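Local coordinates for protein RTX toxin RtxA (Vibrio vulnificus MO6-24/O, PDB 6IMP) that is a toxin effector domain with an alpha/beta hydrolase fold, probably a serine hydrolase, delivered as part of a larger multifunctional RTX toxin, at residues Val101-His106 and Asp129-Asn134; Lys148-Asp153 and Gly181-Asp186; His175-Gly180 and Leu203-Pro208; Pro251-Thr256 and Asn278-Gln283. All blocks are in the same frame, centred on the assembly; numbering follows the deposited sequence.

Contact 1 of 4, residues Val101-His106 and Asp129-Asn134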
loop_
_atom_site.group_PDB
_atom_site.type_symbol
_atom_site.label_atom_id
_atom_site.label_comp_id
_atom_site.label_asym_id
_atom_site.label_seq_id
_atom_site.Cartn_x
_atom_site.Cartn_y
_atom_site.Cartn_z
ATOM N N VAL A 101 9.022 -12.820 2.414
ATOM C CA VAL A 101 7.907 -12.243 1.617
ATOM C C VAL A 101 7.494 -10.788 1.926
ATOM O O VAL A 101 7.280 -10.400 3.080
ATOM C CB VAL A 101 6.649 -13.137 1.663
ATOM C CG1 VAL A 101 5.569 -12.585 0.738
ATOM C CG2 VAL A 101 6.997 -14.563 1.253
ATOM N N VAL A 102 7.324 -10.015 0.852
ATOM C CA VAL A 102 6.735 -8.680 0.925
ATOM C C VAL A 102 5.225 -8.685 0.672
ATOM O O VAL A 102 4.741 -9.167 -0.364
ATOM C CB VAL A 102 7.385 -7.725 -0.084
ATOM C CG1 VAL A 102 6.725 -6.346 -0.032
ATOM C CG2 VAL A 102 8.871 -7.609 0.195
ATOM N N LEU A 103 4.496 -8.098 1.613
ATOM C CA LEU A 103 3.137 -7.669 1.360
ATOM C C LEU A 103 3.142 -6.228 0.839
ATOM O O LEU A 103 3.240 -5.266 1.609
ATOM C CB LEU A 103 2.316 -7.794 2.636
ATOM C CG LEU A 103 0.815 -7.956 2.443
ATOM C CD1 LEU A 103 0.220 -8.417 3.764
ATOM C CD2 LEU A 103 0.154 -6.661 1.969
ATOM N N PHE A 104 3.059 -6.091 -0.479
ATOM C CA PHE A 104 3.012 -4.770 -1.104
ATOM C C PHE A 104 1.619 -4.167 -1.024
ATOM O O PHE A 104 0.646 -4.746 -1.543
ATOM C CB PHE A 104 3.441 -4.827 -2.581
ATOM C CG PHE A 104 3.518 -3.465 -3.235
ATOM C CD1 PHE A 104 4.347 -2.477 -2.712
ATOM C CD2 PHE A 104 2.723 -3.151 -4.324
ATOM C CE1 PHE A 104 4.395 -1.217 -3.274
ATOM C CE2 PHE A 104 2.774 -1.888 -4.899
ATOM C CZ PHE A 104 3.609 -0.921 -4.372
ATOM N N LEU A 105 1.520 -2.983 -0.436
ATOM C CA LEU A 105 0.258 -2.239 -0.506
ATOM C C LEU A 105 0.398 -1.047 -1.421
ATOM O O LEU A 105 1.031 -0.067 -1.066
ATOM C CB LEU A 105 -0.217 -1.798 0.879
ATOM C CG LEU A 105 -0.753 -2.938 1.765
ATOM C CD1 LEU A 105 -0.758 -2.505 3.226
ATOM C CD2 LEU A 105 -2.143 -3.401 1.350
ATOM N N HIS A 106 -0.199 -1.135 -2.604
ATOM C CA HIS A 106 -0.197 -0.004 -3.521
ATOM C C HIS A 106 -0.893 1.196 -2.912
ATOM O O HIS A 106 -1.546 1.090 -1.886
ATOM C CB HIS A 106 -0.876 -0.368 -4.824
ATOM C CG HIS A 106 -2.366 -0.372 -4.753
ATOM N ND1 HIS A 106 -3.116 0.769 -4.929
ATOM C CD2 HIS A 106 -3.251 -1.387 -4.612
ATOM C CE1 HIS A 106 -4.401 0.459 -4.880
ATOM N NE2 HIS A 106 -4.509 -0.843 -4.691
ATOM N N ASP A 129 9.729 -13.183 -2.310
ATOM C CA ASP A 129 8.405 -13.168 -2.958
ATOM C C ASP A 129 7.700 -11.865 -2.633
ATOM O O ASP A 129 7.830 -11.340 -1.528
ATOM C CB ASP A 129 7.511 -14.328 -2.492
ATOM C CG ASP A 129 8.188 -15.675 -2.584
ATOM O OD1 ASP A 129 8.680 -16.018 -3.670
ATOM O OD2 ASP A 129 8.214 -16.401 -1.566
ATOM N N MET A 130 6.922 -11.362 -3.583
ATOM C CA MET A 130 6.135 -10.158 -3.357
ATOM C C MET A 130 4.670 -10.397 -3.690
ATOM O O MET A 130 4.344 -10.769 -4.830
ATOM C CB MET A 130 6.673 -9.022 -4.201
ATOM C CG MET A 130 6.207 -7.665 -3.736
ATOM S SD MET A 130 6.315 -6.453 -5.048
ATOM C CE MET A 130 6.737 -5.023 -4.070
ATOM N N LEU A 131 3.798 -10.199 -2.689
ATOM C CA LEU A 131 2.334 -10.199 -2.907
ATOM C C LEU A 131 1.853 -8.828 -3.350
ATOM O O LEU A 131 2.075 -7.838 -2.658
ATOM C CB LEU A 131 1.563 -10.610 -1.642
ATOM C CG LEU A 131 0.027 -10.475 -1.761
ATOM C CD1 LEU A 131 -0.511 -11.414 -2.828
ATOM C CD2 LEU A 131 -0.711 -10.703 -0.442
ATOM N N ALA A 132 1.150 -8.792 -4.479
ATOM C CA ALA A 132 0.750 -7.532 -5.106
ATOM C C ALA A 132 -0.698 -7.560 -5.575
ATOM O O ALA A 132 -0.987 -7.906 -6.733
ATOM C CB ALA A 132 1.670 -7.211 -6.266
ATOM N N VAL A 133 -1.586 -7.133 -4.679
ATOM C CA VAL A 133 -3.037 -7.245 -4.857
ATOM C C VAL A 133 -3.704 -5.874 -4.788
ATOM O O VAL A 133 -3.407 -5.063 -3.903
ATOM C CB VAL A 133 -3.638 -8.160 -3.782
ATOM C CG1 VAL A 133 -5.153 -8.213 -3.883
ATOM C CG2 VAL A 133 -3.050 -9.550 -3.921
ATOM N N ASN A 134 -4.591 -5.619 -5.747
ATOM C CA ASN A 134 -5.414 -4.410 -5.748
ATOM C C ASN A 134 -6.384 -4.371 -4.567
ATOM O O ASN A 134 -7.129 -5.314 -4.319
ATOM C CB ASN A 134 -6.241 -4.326 -7.030
ATOM C CG ASN A 134 -5.440 -3.872 -8.218
ATOM O OD1 ASN A 134 -4.915 -2.763 -8.245
ATOM N ND2 ASN A 134 -5.372 -4.714 -9.230
HETATM O O HOH W 1 -1.076 -7.136 -2.101
#
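Val102 and Met130 pair in register within a parallel beta-alpha-beta unit of the alpha/beta hydrolase fold, and the two strands are tight at their start and loose at their end. At the tight end Val102 is bonded to strand 129-133 through both its N and its O: N donates to Asp129 O at 2.8 Å, and O accepts Leu131 N at 2.7 Å. The Val102 and Met130 side chains lie side by side, CB of the valine 3.8 Å from CG of the methionine. Beyond them the bent end of Met130 brings CE to 3.6 Å from Phe104 CB, while SD stands obliquely to the Phe104 ring, a Met-aromatic contact. Asp129, at the strand start, directs its carboxylate to Lys100 in a salt bridge.

Divergence follows. CA atoms that are 4.6 Å apart for Val102 and Met130 are 7.2 Å apart for His106 and Asn134. A water sits in the opening, bridging Phe104 O and Val133 N where the next rung of the ladder would be expected. Although this end is looser, its residues remain buried. There the His106 ring turns an edge to the other strand: Val133 O lies near the ring plane, 3.7 Å from CD2.

Contact 2 of 4, residues Lys148-Asp153 and Gly181-Asp186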
loop_
_atom_site.group_PDB
_atom_site.type_symbol
_atom_site.label_atom_id
_atom_site.label_comp_id
_atom_site.label_asym_id
_atom_site.label_seq_id
_atom_site.Cartn_x
_atom_site.Cartn_y
_atom_site.Cartn_z
ATOM N N LYS A 148 -12.028 2.672 5.401
ATOM C CA LYS A 148 -12.178 1.491 6.243
ATOM C C LYS A 148 -12.215 0.215 5.396
ATOM O O LYS A 148 -11.689 -0.832 5.799
ATOM C CB LYS A 148 -13.417 1.614 7.136
ATOM C CG LYS A 148 -13.096 1.849 8.612
ATOM C CD LYS A 148 -12.703 3.291 8.924
ATOM C CE LYS A 148 -11.865 3.379 10.198
ATOM N NZ LYS A 148 -11.839 4.752 10.778
ATOM N N GLY A 149 -12.808 0.311 4.213
ATOM C CA GLY A 149 -12.695 -0.754 3.229
ATOM C C GLY A 149 -11.255 -1.146 2.902
ATOM O O GLY A 149 -10.918 -2.327 2.891
ATOM N N LEU A 150 -10.400 -0.158 2.644
ATOM C CA LEU A 150 -9.022 -0.435 2.242
ATOM C C LEU A 150 -8.237 -1.110 3.353
ATOM O O LEU A 150 -7.422 -1.998 3.093
ATOM C CB LEU A 150 -8.324 0.845 1.802
ATOM C CG LEU A 150 -8.959 1.598 0.625
ATOM C CD1 LEU A 150 -8.008 2.659 0.093
ATOM C CD2 LEU A 150 -9.355 0.663 -0.498
ATOM N N TYR A 151 -8.490 -0.703 4.594
ATOM C CA TYR A 151 -7.833 -1.332 5.748
ATOM C C TYR A 151 -8.230 -2.788 5.867
ATOM O O TYR A 151 -7.420 -3.632 6.219
ATOM C CB TYR A 151 -8.191 -0.627 7.055
ATOM C CG TYR A 151 -7.733 0.823 7.190
ATOM C CD1 TYR A 151 -6.542 1.275 6.626
ATOM C CD2 TYR A 151 -8.485 1.727 7.929
ATOM C CE1 TYR A 151 -6.139 2.595 6.779
ATOM C CE2 TYR A 151 -8.088 3.036 8.085
ATOM C CZ TYR A 151 -6.921 3.469 7.510
ATOM O OH TYR A 151 -6.531 4.778 7.681
ATOM N N GLN A 152 -9.489 -3.069 5.589
ATOM C CA GLN A 152 -9.990 -4.440 5.615
ATOM C C GLN A 152 -9.342 -5.304 4.539
ATOM O O GLN A 152 -8.804 -6.382 4.833
ATOM C CB GLN A 152 -11.512 -4.449 5.475
ATOM C CG GLN A 152 -12.219 -4.214 6.801
ATOM C CD GLN A 152 -12.169 -5.433 7.706
ATOM O OE1 GLN A 152 -12.047 -6.585 7.240
ATOM N NE2 GLN A 152 -12.266 -5.194 9.008
ATOM N N ASP A 153 -9.339 -4.791 3.309
ATOM C CA ASP A 153 -8.709 -5.476 2.180
ATOM C C ASP A 153 -7.239 -5.789 2.475
ATOM O O ASP A 153 -6.717 -6.816 2.055
ATOM C CB ASP A 153 -8.832 -4.630 0.916
ATOM C CG ASP A 153 -10.280 -4.414 0.488
ATOM O OD1 ASP A 153 -11.170 -5.143 0.977
ATOM O OD2 ASP A 153 -10.528 -3.510 -0.340
ATOM N N GLY A 181 1.116 3.611 2.562
ATOM C CA GLY A 181 1.776 3.987 3.828
ATOM C C GLY A 181 0.925 3.839 5.087
ATOM O O GLY A 181 1.167 2.946 5.885
ATOM N N PRO A 182 -0.073 4.722 5.270
ATOM C CA PRO A 182 -0.991 4.655 6.415
ATOM C C PRO A 182 -1.809 3.358 6.474
ATOM O O PRO A 182 -2.124 2.876 7.562
ATOM C CB PRO A 182 -1.923 5.850 6.187
ATOM C CG PRO A 182 -1.842 6.122 4.722
ATOM C CD PRO A 182 -0.436 5.808 4.345
ATOM N N ILE A 183 -2.159 2.800 5.318
ATOM C CA ILE A 183 -2.877 1.527 5.305
ATOM C C ILE A 183 -2.002 0.437 5.911
ATOM O O ILE A 183 -2.441 -0.330 6.772
ATOM C CB ILE A 183 -3.288 1.100 3.891
ATOM C CG1 ILE A 183 -4.283 2.105 3.309
ATOM C CG2 ILE A 183 -3.921 -0.282 3.936
ATOM C CD1 ILE A 183 -4.444 2.006 1.805
ATOM N N ALA A 184 -0.772 0.366 5.418
ATOM C CA ALA A 184 0.213 -0.578 5.914
ATOM C C ALA A 184 0.391 -0.427 7.428
ATOM O O ALA A 184 0.555 -1.411 8.148
ATOM C CB ALA A 184 1.531 -0.369 5.193
ATOM N N ALA A 185 0.341 0.809 7.907
ATOM C CA ALA A 185 0.439 1.061 9.338
ATOM C C ALA A 185 -0.694 0.380 10.090
ATOM O O ALA A 185 -0.438 -0.299 11.070
ATOM C CB ALA A 185 0.469 2.556 9.640
ATOM N N ASP A 186 -1.931 0.516 9.613
ATOM C CA ASP A 186 -3.070 -0.145 10.274
ATOM C C ASP A 186 -2.937 -1.678 10.257
ATOM O O ASP A 186 -3.204 -2.338 11.268
ATOM C CB ASP A 186 -4.417 0.285 9.676
ATOM C CG ASP A 186 -5.594 0.075 10.650
ATOM O OD1 ASP A 186 -5.569 -0.880 11.461
ATOM O OD2 ASP A 186 -6.547 0.879 10.608
#
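Tyr151 lays its ring across Asp186 and against Ile183, and these three side chains carry most of a helix-helix contact whose short axes run 9.2 Å apart at closest approach and cross at -58°. Tyr151 has CG anti to the carbonyl carbon (chi1 -64°), and its ring reaches the second helix with two different surfaces. One face receives Asp186: OD2 lies above the plane, offset toward the rim and 3.4 Å from CD2, while CB makes a CH-pi contact 4.2 Å from the ring centroid. The two side chains cross at about a right angle. Asp186 CG is anti to the backbone N (chi1 -157°), which turns the carboxylate carbon to the ring side. Ile183 CA lies at the ring edge, 3.7 Å from CE1; CG1 is 4.0 Å from the same carbon. Ile183 CD1 reaches further, touching Leu150 CD1 at 4.0 Å. No hydrogen bond links the two segments; the Tyr151 hydroxyl turns to Glu147 and Asn242. Around this pair, helix 239-243 covers Pro182, Ala185 and Asp186, and Leu105 of strand 101-105 packs on Ile183 and Ala184 of helix 180-192, which follows the probable nucleophile elbow of the alpha/beta hydrolase fold.

Contact 3 of 4, residues His175-Gly180 and Leu203-Pro208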
loop_
_atom_site.group_PDB
_atom_site.type_symbol
_atom_site.label_atom_id
_atom_site.label_comp_id
_atom_site.label_asym_id
_atom_site.label_seq_id
_atom_site.Cartn_x
_atom_site.Cartn_y
_atom_site.Cartn_z
ATOM N N HIS A 175 5.362 -3.482 2.723
ATOM C CA HIS A 175 5.811 -2.380 1.897
ATOM C C HIS A 175 4.595 -1.533 1.604
ATOM O O HIS A 175 3.765 -1.886 0.766
ATOM C CB HIS A 175 6.425 -2.902 0.591
ATOM C CG HIS A 175 7.087 -1.841 -0.239
ATOM N ND1 HIS A 175 8.081 -2.126 -1.149
ATOM C CD2 HIS A 175 6.905 -0.501 -0.291
ATOM C CE1 HIS A 175 8.481 -1.011 -1.726
ATOM N NE2 HIS A 175 7.782 -0.010 -1.227
ATOM N N GLY A 176 4.471 -0.437 2.332
ATOM C CA GLY A 176 3.359 0.497 2.142
ATOM C C GLY A 176 3.807 1.725 1.380
ATOM O O GLY A 176 4.445 2.615 1.951
ATOM N N TYR A 177 3.508 1.757 0.085
ATOM C CA TYR A 177 3.847 2.908 -0.754
ATOM C C TYR A 177 2.712 3.891 -0.501
ATOM O O TYR A 177 1.560 3.488 -0.360
ATOM C CB TYR A 177 4.127 2.450 -2.199
ATOM C CG TYR A 177 4.211 3.560 -3.251
ATOM C CD1 TYR A 177 5.194 4.553 -3.186
ATOM C CD2 TYR A 177 3.382 3.549 -4.355
ATOM C CE1 TYR A 177 5.263 5.553 -4.137
ATOM C CE2 TYR A 177 3.460 4.537 -5.317
ATOM C CZ TYR A 177 4.401 5.535 -5.198
ATOM O OH TYR A 177 4.480 6.505 -6.164
ATOM N N SER A 178 3.053 5.177 -0.397
ATOM C CA SER A 178 2.155 6.316 -0.635
ATOM C C SER A 178 0.909 6.178 0.264
ATOM O O SER A 178 1.073 5.982 1.469
ATOM C CB SER A 178 1.816 6.405 -2.127
ATOM O OG SER A 178 1.346 7.694 -2.455
ATOM N N MET A 179 -0.308 6.243 -0.292
ATOM C CA MET A 179 -1.539 5.923 0.484
ATOM C C MET A 179 -1.462 4.549 1.141
ATOM O O MET A 179 -2.043 4.335 2.189
ATOM C CB MET A 179 -2.783 5.979 -0.405
ATOM C CG MET A 179 -4.098 5.550 0.257
ATOM S SD MET A 179 -5.539 5.922 -0.795
ATOM C CE MET A 179 -5.708 4.359 -1.640
ATOM N N GLY A 180 -0.770 3.619 0.493
ATOM C CA GLY A 180 -0.375 2.350 1.118
ATOM C C GLY A 180 0.351 2.531 2.444
ATOM O O GLY A 180 0.208 1.718 3.351
ATOM N N LEU A 203 7.402 2.084 5.455
ATOM C CA LEU A 203 6.638 3.218 4.944
ATOM C C LEU A 203 7.378 3.852 3.760
ATOM O O LEU A 203 8.235 4.718 3.936
ATOM C CB LEU A 203 6.416 4.257 6.054
ATOM C CG LEU A 203 5.652 3.782 7.310
ATOM C CD1 LEU A 203 5.729 4.812 8.430
ATOM C CD2 LEU A 203 4.197 3.455 6.999
ATOM N N ASP A 204 7.055 3.391 2.556
ATOM C CA ASP A 204 7.725 3.846 1.328
ATOM C C ASP A 204 7.063 5.124 0.832
ATOM O O ASP A 204 5.979 5.074 0.281
ATOM C CB ASP A 204 7.653 2.740 0.240
ATOM C CG ASP A 204 8.258 3.170 -1.112
ATOM O OD1 ASP A 204 8.928 4.233 -1.169
ATOM O OD2 ASP A 204 8.071 2.433 -2.121
ATOM N N ARG A 205 7.729 6.259 1.006
ATOM C CA ARG A 205 7.225 7.543 0.481
ATOM C C ARG A 205 5.757 7.745 0.885
ATOM O O ARG A 205 4.901 7.999 0.034
ATOM C CB ARG A 205 7.358 7.600 -1.047
ATOM C CG ARG A 205 8.786 7.472 -1.558
ATOM C CD ARG A 205 8.832 7.165 -3.057
ATOM N NE ARG A 205 8.628 5.744 -3.344
ATOM C CZ ARG A 205 8.466 5.217 -4.560
ATOM N NH1 ARG A 205 8.504 5.983 -5.641
ATOM N NH2 ARG A 205 8.240 3.913 -4.692
ATOM N N PRO A 206 5.464 7.616 2.189
ATOM C CA PRO A 206 4.113 7.575 2.705
ATOM C C PRO A 206 3.282 8.813 2.440
ATOM O O PRO A 206 3.816 9.909 2.250
ATOM C CB PRO A 206 4.336 7.473 4.210
ATOM C CG PRO A 206 5.591 8.217 4.412
ATOM C CD PRO A 206 6.427 7.692 3.295
ATOM N N MET A 207 1.969 8.616 2.526
ATOM C CA MET A 207 1.007 9.690 2.750
ATOM C C MET A 207 0.878 9.788 4.253
ATOM O O MET A 207 0.430 8.837 4.880
ATOM C CB MET A 207 -0.340 9.287 2.161
ATOM C CG MET A 207 -1.528 10.041 2.715
ATOM S SD MET A 207 -3.072 9.377 2.084
ATOM C CE MET A 207 -3.005 9.883 0.369
ATOM N N PRO A 208 1.298 10.915 4.854
ATOM C CA PRO A 208 1.260 10.904 6.309
ATOM C C PRO A 208 -0.133 11.079 6.821
ATOM O O PRO A 208 -0.444 10.667 7.930
ATOM C CB PRO A 208 2.085 12.119 6.674
ATOM C CG PRO A 208 1.772 13.086 5.583
ATOM C CD PRO A 208 1.727 12.233 4.336
#
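Tyr177 and Arg205 meet through a guanidinium face: CE1 of the ring lies over the centre of that group, 3.2 Å from CZ, and the two planes are 40° apart. One face of the Tyr177 ring carries Ser178 CB over its centre. His175 is met at its edge by Asp204, NE2 donating to OD2 at 2.6 Å with the acceptor almost exactly in the ring plane and an N-H...O angle of 172°. Arg205 grips the same carboxylate side-on, NE to OD1 at 2.7 Å and NH2 to OD2 at 3.0 Å, both close to the guanidinium plane. Asp204 OD2 therefore accepts two donors, which arrive from opposite faces of its plane, His175 on the anti side and Arg205 on the syn side. Asp204 CG is anti to the backbone N (chi1 176°), which turns it to His175, 3.2 Å from NE2.

The backbones pair in parallel: Asp204 N donates to Gly176 O, and Ser178 N to Asp204 O. Past the strand ends, Met207 N reaches Ser178 O at 3.0 Å from well above the carbonyl plane. Outside the pair, Ser178 OG is hydrogen-bonded to His288 NE2, and Tyr177 OH to His288 O. A type II' turn from Tyr177 to Gly180, with Ser178 at positive phi, joins the strand to helix 180-192. With Gly176 and Gly180 flanking it in a GxSxG pattern, this turn fits the nucleophile elbow of alpha/beta hydrolases, in which Ser178 would probably be the nucleophile.

Contact 4 of 4, residues Pro251-Thr256 and Asn278-Gln283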
loop_
_atom_site.group_PDB
_atom_site.type_symbol
_atom_site.label_atom_id
_atom_site.label_comp_id
_atom_site.label_asym_id
_atom_site.label_seq_id
_atom_site.Cartn_x
_atom_site.Cartn_y
_atom_site.Cartn_z
ATOM N N PRO A 251 10.220 -2.606 13.908
ATOM C CA PRO A 251 10.988 -1.994 12.830
ATOM C C PRO A 251 10.134 -1.237 11.808
ATOM O O PRO A 251 9.325 -1.834 11.088
ATOM C CB PRO A 251 11.711 -3.188 12.177
ATOM C CG PRO A 251 11.126 -4.413 12.784
ATOM C CD PRO A 251 10.612 -4.009 14.118
ATOM N N ILE A 252 10.329 0.076 11.777
ATOM C CA ILE A 252 9.718 0.952 10.784
ATOM C C ILE A 252 10.810 1.683 9.992
ATOM O O ILE A 252 11.305 2.719 10.427
ATOM C CB ILE A 252 8.802 1.993 11.477
ATOM C CG1 ILE A 252 7.715 1.269 12.272
ATOM C CG2 ILE A 252 8.191 2.970 10.461
ATOM C CD1 ILE A 252 6.926 2.169 13.199
ATOM N N LEU A 253 11.186 1.156 8.834
ATOM C CA LEU A 253 11.963 1.955 7.887
ATOM C C LEU A 253 11.047 3.001 7.283
ATOM O O LEU A 253 9.878 2.740 7.025
ATOM C CB LEU A 253 12.581 1.097 6.779
ATOM C CG LEU A 253 13.498 1.842 5.773
ATOM C CD1 LEU A 253 14.680 2.516 6.455
ATOM C CD2 LEU A 253 14.002 0.906 4.683
ATOM N N LEU A 254 11.580 4.186 7.063
ATOM C CA LEU A 254 10.799 5.262 6.495
ATOM C C LEU A 254 11.634 6.031 5.465
ATOM O O LEU A 254 12.521 6.814 5.817
ATOM C CB LEU A 254 10.299 6.180 7.612
ATOM C CG LEU A 254 9.651 7.515 7.216
ATOM C CD1 LEU A 254 8.420 7.309 6.349
ATOM C CD2 LEU A 254 9.294 8.308 8.466
ATOM N N LEU A 255 11.344 5.799 4.190
ATOM C CA LEU A 255 12.022 6.511 3.116
ATOM C C LEU A 255 11.085 7.519 2.481
ATOM O O LEU A 255 10.055 7.155 1.928
ATOM C CB LEU A 255 12.533 5.520 2.076
ATOM C CG LEU A 255 13.293 4.305 2.634
ATOM C CD1 LEU A 255 13.960 3.553 1.499
ATOM C CD2 LEU A 255 14.336 4.688 3.662
ATOM N N THR A 256 11.445 8.789 2.574
ATOM C CA THR A 256 10.612 9.863 2.038
ATOM C C THR A 256 11.181 10.440 0.752
ATOM O O THR A 256 12.381 10.399 0.533
ATOM C CB THR A 256 10.476 11.012 3.045
ATOM O OG1 THR A 256 11.727 11.694 3.176
ATOM C CG2 THR A 256 10.055 10.482 4.392
ATOM N N ASN A 278 10.646 2.713 17.095
ATOM C CA ASN A 278 11.901 2.301 16.503
ATOM C C ASN A 278 11.825 2.605 14.972
ATOM O O ASN A 278 11.361 1.772 14.155
ATOM C CB ASN A 278 12.114 0.813 16.821
ATOM C CG ASN A 278 13.058 0.130 15.870
ATOM O OD1 ASN A 278 12.740 -0.923 15.322
ATOM N ND2 ASN A 278 14.227 0.712 15.675
ATOM N N VAL A 279 12.283 3.793 14.607
ATOM C CA VAL A 279 12.229 4.269 13.236
ATOM C C VAL A 279 13.545 4.526 12.538
ATOM O O VAL A 279 14.293 5.391 12.934
ATOM C CB VAL A 279 11.541 5.624 13.203
ATOM C CG1 VAL A 279 11.202 6.015 11.784
ATOM C CG2 VAL A 279 10.324 5.613 14.089
ATOM N N THR A 280 13.785 3.817 11.450
ATOM C CA THR A 280 14.999 3.986 10.676
ATOM C C THR A 280 14.701 4.869 9.494
ATOM O O THR A 280 13.682 5.521 9.441
ATOM C CB THR A 280 15.512 2.661 10.091
ATOM O OG1 THR A 280 14.883 1.548 10.725
ATOM C CG2 THR A 280 16.990 2.535 10.293
ATOM N N GLY A 281 15.616 4.899 8.546
ATOM C CA GLY A 281 15.423 5.645 7.328
ATOM C C GLY A 281 16.037 7.005 7.194
ATOM O O GLY A 281 16.705 7.511 8.070
ATOM N N GLU A 282 15.803 7.580 6.036
ATOM C CA GLU A 282 16.270 8.918 5.712
ATOM C C GLU A 282 15.413 9.550 4.626
ATOM O O GLU A 282 14.634 8.865 3.960
ATOM C CB GLU A 282 17.729 8.863 5.245
ATOM C CG GLU A 282 17.927 8.244 3.858
ATOM C CD GLU A 282 19.367 7.822 3.583
ATOM O OE1 GLU A 282 19.656 7.402 2.441
ATOM O OE2 GLU A 282 20.212 7.899 4.502
ATOM N N GLN A 283 15.591 10.853 4.425
ATOM C CA GLN A 283 15.131 11.494 3.201
ATOM C C GLN A 283 16.010 11.137 2.007
ATOM O O GLN A 283 17.223 10.971 2.120
ATOM C CB GLN A 283 15.039 13.009 3.345
ATOM C CG GLN A 283 14.225 13.658 2.234
ATOM C CD GLN A 283 13.944 15.112 2.482
ATOM O OE1 GLN A 283 14.665 15.784 3.222
ATOM N NE2 GLN A 283 12.909 15.624 1.839
#
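Ile252 O accepts Thr280 N at 2.9 Å, the shortest hydrogen bond between the two segments, with the donor tilted 34° from the carbonyl plane. The same oxygen is approached by Val279 CA at 3.3 Å in a CA-H...O contact. The amide of the same residue, Ile252 N, donates to Asn278 O at 3.1 Å, so this residue is tied on both its N-H and its carbonyl. Beyond it the pairing slackens: Leu254 N to Thr280 O and Thr256 N to Glu282 O are both weak.

Side chains fill in around this ladder. Asn278 OD1 comes 3.2 Å from Pro251 CA. Leu253, with chi2 at 59°, sends its CD1 branch over the chain of the other segment, to 3.3 Å from Gly281 N and 3.7 Å from Thr280 CB. Gly281 CA approaches Leu254 O in a CA-H...O contact. Further on, Thr256 and Gln283 cross at about a right angle, Thr256 OG1 lying 3.3 Å from Gln283 CG, while the threonine hydroxyl bonds to Glu266.

The contact closes a beta-alpha-beta unit at the margin of the sheet, where 282-283 is the last strand. Helix 260-274 lies against Val279 and Thr256, and its Arg269 bonds to Leu254 O and Thr280 O. Helix 291-302 meets Leu253 and Leu255, and strand 200-204 flanks 252-256 along its other edge.

Contacts 1, 3 and 4 sample one sheet in sequence, from strand 129-133 out to 282-283. Contacts 1 and 3 have centres about 13 Å apart and are joined by Leu105 N to His175 O, 2.8 Å, a probable hydrogen bond. Contacts 3 and 4 lie about 11 Å apart between centres and are joined likewise by Arg205 N to Leu255 O, 2.7 Å. Contact 2 packs on contact 1, where Leu105 CD1 is 3.4 Å from Ala184 CA, and on contact 3, where Leu150 CD1 is 3.3 Å from Met179 CE. Contact 3, holding the probable nucleophile elbow, thus touches all three others, whereas contacts 1 and 4, about 19 Å between centres, do not meet.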